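Local coordinates for extracellular solute-binding protein (Bordetella parapertussis, PDB 3PU5), which probably serves as the periplasmic solute-binding component of a bacterial ABC-type uptake system, possibly for polyamines, at residues G15-N20 against K269-A274; N20-M25 against V37-G42. All blocks are in the same frame, centred on the assembly; numbering follows the deposited sequence.

From the N terminus the chain runs through strand 7-12, helix 15-33 and strand 36-41, a beta-alpha-beta unit in which the two strands lie parallel. Contact 2 closes the short loop of this unit by seating helix residues 20-25 on residues 37-42 of the second strand. Contact 1 closes a far longer loop, bringing residues 269-274 of helix 265-275 back to residues 15-20, with 248 residues between its segments; contact 2 is nested inside it. Both use helix 15-33 and share Asn20, and their centres lie 9 Å apart. The two are also joined directly by packing of Phe271 against Val21 and Met25. Together they place helix 15-33 between strand 36-41 and helix 265-275.

Contact 1. Residues G15-N20 against K269-A274; sequences GSFLEN and KAFCEA
Phe271 drives the edge of its ring into the face of Phe17, a T-shaped stack with centroids 5.5 Å apart and planes at 86°. The leading atom is CZ of Phe271, which sits over one face of the Phe17 ring, 3.8 Å from Phe17 CE2. With CG opposite its backbone N (chi1 178°), the Phe271 ring reaches across to helix 15-33, and Phe17 turns a ring face to receive it. The segment axes approach to 10.6 Å and run nearly antiparallel, at 157°, joining the helix of the N-terminal beta-alpha-beta unit to helix 265-275 from late in the chain. The edge of Phe271 also meets the backbone of Asn20, with Asn20 O 3.6 Å from Phe271 CD1, while Asn20 CB lies 3.8 Å from Phe271 CE1.

The amide of Asn20 is held by its own helix: ND2 donates to Ser16 O at 2.7 Å, tilted from the carbonyl plane, and the backbone N of Asn20 reaches the same oxygen from the other face. Anchored in this way, the amide places OD1 3.5 Å from Ala274 CB. No hydrogen bond crosses between the segments, which implies that aromatic and van der Waals packing joins these helices.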
# COMPACT_ATOMS: atom_id res chain seq x y z
N GLY A 15 -13.96 4.94 -7.68
CA GLY A 15 -13.28 6.20 -7.91
C GLY A 15 -12.10 6.12 -8.86
O GLY A 15 -12.10 5.35 -9.82
N SER A 16 -11.09 6.91 -8.57
CA SER A 16 -9.96 7.11 -9.47
C SER A 16 -9.14 5.82 -9.65
O SER A 16 -8.60 5.57 -10.73
CB SER A 16 -9.07 8.22 -8.91
OG SER A 16 -8.11 8.62 -9.87
N PHE A 17 -9.04 5.03 -8.59
CA PHE A 17 -8.31 3.77 -8.66
C PHE A 17 -8.94 2.90 -9.74
O PHE A 17 -8.26 2.45 -10.66
CB PHE A 17 -8.34 3.06 -7.31
CG PHE A 17 -7.55 1.77 -7.26
CD1 PHE A 17 -8.15 0.57 -7.62
CD2 PHE A 17 -6.23 1.76 -6.82
CE1 PHE A 17 -7.44 -0.61 -7.57
CE2 PHE A 17 -5.51 0.57 -6.75
CZ PHE A 17 -6.12 -0.62 -7.14
N LEU A 18 -10.24 2.66 -9.61
CA LEU A 18 -10.97 1.82 -10.56
C LEU A 18 -10.92 2.36 -12.00
O LEU A 18 -10.76 1.60 -12.95
CB LEU A 18 -12.43 1.64 -10.10
CG LEU A 18 -13.25 0.59 -10.86
CD1 LEU A 18 -14.39 0.05 -10.00
CD2 LEU A 18 -13.78 1.13 -12.18
N GLU A 19 -11.05 3.68 -12.15
CA GLU A 19 -11.00 4.31 -13.46
C GLU A 19 -9.65 4.05 -14.10
O GLU A 19 -9.54 3.84 -15.31
CB GLU A 19 -11.22 5.81 -13.33
CG GLU A 19 -12.57 6.19 -12.76
CD GLU A 19 -12.69 7.68 -12.47
OE1 GLU A 19 -11.67 8.41 -12.63
OE2 GLU A 19 -13.80 8.12 -12.09
N ASN A 20 -8.61 4.07 -13.27
CA ASN A 20 -7.27 3.88 -13.79
C ASN A 20 -6.92 2.43 -14.07
O ASN A 20 -6.19 2.15 -15.01
CB ASN A 20 -6.23 4.59 -12.94
CG ASN A 20 -6.19 6.08 -13.23
OD1 ASN A 20 -5.59 6.50 -14.21
ND2 ASN A 20 -6.86 6.87 -12.40
N LYS A 269 3.78 0.24 -15.70
CA LYS A 269 4.24 1.61 -15.87
C LYS A 269 3.07 2.56 -16.06
O LYS A 269 3.00 3.61 -15.43
CB LYS A 269 5.20 1.72 -17.06
CG LYS A 269 5.77 3.12 -17.25
CD LYS A 269 6.61 3.16 -18.52
CE LYS A 269 7.66 4.26 -18.45
NZ LYS A 269 7.08 5.59 -18.22
N ALA A 270 2.14 2.19 -16.94
CA ALA A 270 1.04 3.07 -17.28
C ALA A 270 0.15 3.34 -16.07
O ALA A 270 -0.19 4.48 -15.78
CB ALA A 270 0.22 2.49 -18.44
N PHE A 271 -0.21 2.29 -15.35
CA PHE A 271 -1.06 2.43 -14.17
C PHE A 271 -0.34 3.18 -13.04
O PHE A 271 -0.88 4.14 -12.48
CB PHE A 271 -1.56 1.05 -13.68
CG PHE A 271 -2.40 1.11 -12.43
CD1 PHE A 271 -3.72 1.56 -12.48
CD2 PHE A 271 -1.87 0.72 -11.20
CE1 PHE A 271 -4.49 1.61 -11.32
CE2 PHE A 271 -2.64 0.76 -10.05
CZ PHE A 271 -3.95 1.20 -10.11
N CYS A 272 0.89 2.78 -12.73
CA CYS A 272 1.58 3.38 -11.58
C CYS A 272 1.96 4.85 -11.82
O CYS A 272 1.89 5.66 -10.90
CB CYS A 272 2.79 2.55 -11.17
SG CYS A 272 2.32 0.92 -10.56
N GLU A 273 2.34 5.19 -13.04
CA GLU A 273 2.64 6.59 -13.36
C GLU A 273 1.40 7.47 -13.21
O GLU A 273 1.48 8.61 -12.75
CB GLU A 273 3.18 6.69 -14.79
CG GLU A 273 4.56 6.09 -14.97
CD GLU A 273 5.67 7.12 -14.95
OE1 GLU A 273 5.38 8.31 -14.72
OE2 GLU A 273 6.84 6.73 -15.15
N ALA A 274 0.25 6.94 -13.63
CA ALA A 274 -1.01 7.67 -13.55
C ALA A 274 -1.45 7.89 -12.10
O ALA A 274 -1.98 8.95 -11.75
CB ALA A 274 -2.10 6.92 -14.33

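Contact 2. Residues N20-M25 against V37-G42; sequences NVRKHM and VTLVPG
Leu39 CD1 lies obliquely to the guanidinium of Arg22, while a water sits at the edge of that group, in its plane, and bridges it to the strand. The contact belongs to a beta-alpha-beta unit formed by strand 7-12, helix 15-33 and strand 36-41; the strands are parallel, and backbone bonds such as those of Thr38 with Ile8 and Val10 hold them together. This is the crossover expected in the alpha/beta lobes of periplasmic binding proteins.

Leu39 is the strand's contribution, buried and directed at the helix, with its CA 7.2 Å from the CA of Arg22. Its CG stands opposite the carbonyl carbon (chi1 -63°), which presents both methyls to the helix. CD2 of Leu39 packs on Val21 CG1 at 3.7 Å, while CD1 lies against both Val21 and Arg22. The approach of Leu39 CD1 to Val21 CG1 is 3.9 Å; to Arg22 CB it is 3.4 Å, and the same methyl is also close to the backbone N of Arg22.

Arg22 follows an extended course through CB and CG, then bends at chi3 (-68°). Its CB packs on Leu39 CD1, with CG further off, and the bend brings NH2 to the water that links it to Leu39 O. No direct hydrogen bond joins the segments. The polar link is indirect: Arg22 NH2 donates to the water at 2.8 Å, and the water in turn donates to Leu39 O at 2.7 Å.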
# COMPACT_ATOMS: atom_id res chain seq x y z
N ASN A 20 -8.61 4.07 -13.27
CA ASN A 20 -7.27 3.88 -13.79
C ASN A 20 -6.92 2.43 -14.07
O ASN A 20 -6.19 2.15 -15.01
CB ASN A 20 -6.23 4.59 -12.94
CG ASN A 20 -6.19 6.08 -13.23
OD1 ASN A 20 -5.59 6.50 -14.21
ND2 ASN A 20 -6.86 6.87 -12.40
N VAL A 21 -7.47 1.51 -13.28
CA VAL A 21 -7.37 0.09 -13.61
C VAL A 21 -8.03 -0.18 -14.96
O VAL A 21 -7.50 -0.91 -15.77
CB VAL A 21 -8.04 -0.80 -12.55
CG1 VAL A 21 -8.11 -2.24 -13.05
CG2 VAL A 21 -7.28 -0.74 -11.22
N ARG A 22 -9.20 0.42 -15.18
CA ARG A 22 -9.91 0.25 -16.45
C ARG A 22 -9.09 0.81 -17.60
O ARG A 22 -8.87 0.14 -18.61
CB ARG A 22 -11.28 0.95 -16.41
CG ARG A 22 -12.10 0.74 -17.69
CD ARG A 22 -13.43 1.49 -17.68
NE ARG A 22 -14.37 0.95 -16.70
CZ ARG A 22 -14.87 1.65 -15.68
NH1 ARG A 22 -14.54 2.92 -15.53
NH2 ARG A 22 -15.72 1.08 -14.83
N LYS A 23 -8.62 2.04 -17.44
CA LYS A 23 -7.88 2.73 -18.49
C LYS A 23 -6.53 2.07 -18.82
O LYS A 23 -6.14 1.96 -20.00
CB LYS A 23 -7.65 4.18 -18.05
CG LYS A 23 -7.01 5.08 -19.10
CD LYS A 23 -6.85 6.49 -18.55
CE LYS A 23 -6.41 7.47 -19.63
NZ LYS A 23 -6.15 8.83 -19.04
N HIS A 24 -5.82 1.64 -17.79
CA HIS A 24 -4.43 1.21 -17.98
C HIS A 24 -4.18 -0.29 -17.92
O HIS A 24 -3.11 -0.76 -18.30
CB HIS A 24 -3.52 1.96 -17.00
CG HIS A 24 -3.56 3.44 -17.18
ND1 HIS A 24 -3.09 4.07 -18.31
CD2 HIS A 24 -4.06 4.42 -16.39
CE1 HIS A 24 -3.28 5.37 -18.21
NE2 HIS A 24 -3.86 5.61 -17.05
N MSE A 25 -5.18 -1.03 -17.45
CA MSE A 25 -5.05 -2.48 -17.38
C MSE A 25 -6.14 -3.21 -18.17
O MSE A 25 -5.84 -3.99 -19.07
CB MSE A 25 -5.03 -2.94 -15.92
CG MSE A 25 -3.88 -2.34 -15.12
SE MSE A 25 -3.84 -2.93 -13.26
CE MSE A 25 -1.97 -2.48 -12.87
N VAL A 37 -13.22 -7.39 -20.29
CA VAL A 37 -13.02 -7.31 -18.85
C VAL A 37 -14.07 -6.41 -18.22
O VAL A 37 -14.23 -5.25 -18.62
CB VAL A 37 -11.62 -6.78 -18.47
CG1 VAL A 37 -11.47 -6.75 -16.93
CG2 VAL A 37 -10.53 -7.62 -19.10
N THR A 38 -14.78 -6.95 -17.23
CA THR A 38 -15.69 -6.13 -16.43
C THR A 38 -15.09 -5.93 -15.05
O THR A 38 -14.78 -6.89 -14.34
CB THR A 38 -17.08 -6.81 -16.27
OG1 THR A 38 -17.74 -6.85 -17.54
CG2 THR A 38 -17.95 -6.03 -15.27
N LEU A 39 -14.91 -4.67 -14.66
CA LEU A 39 -14.45 -4.34 -13.32
C LEU A 39 -15.67 -4.18 -12.42
O LEU A 39 -16.56 -3.39 -12.71
CB LEU A 39 -13.65 -3.04 -13.33
CG LEU A 39 -12.36 -3.07 -14.16
CD1 LEU A 39 -11.76 -1.68 -14.28
CD2 LEU A 39 -11.36 -4.04 -13.55
N VAL A 40 -15.70 -4.95 -11.33
CA VAL A 40 -16.83 -4.94 -10.41
C VAL A 40 -16.52 -4.14 -9.14
O VAL A 40 -15.77 -4.60 -8.28
CB VAL A 40 -17.20 -6.38 -10.00
CG1 VAL A 40 -18.48 -6.38 -9.19
CG2 VAL A 40 -17.34 -7.27 -11.24
N PRO A 41 -17.09 -2.92 -9.02
CA PRO A 41 -16.85 -2.09 -7.84
C PRO A 41 -17.38 -2.71 -6.54
O PRO A 41 -18.41 -3.37 -6.55
CB PRO A 41 -17.61 -0.79 -8.14
CG PRO A 41 -17.89 -0.82 -9.60
CD PRO A 41 -17.99 -2.26 -9.99
N GLY A 42 -16.68 -2.47 -5.43
CA GLY A 42 -17.11 -2.99 -4.15
C GLY A 42 -16.06 -2.79 -3.07
O GLY A 42 -14.92 -2.42 -3.36
O HOH W 1 -17.18 -1.15 -14.03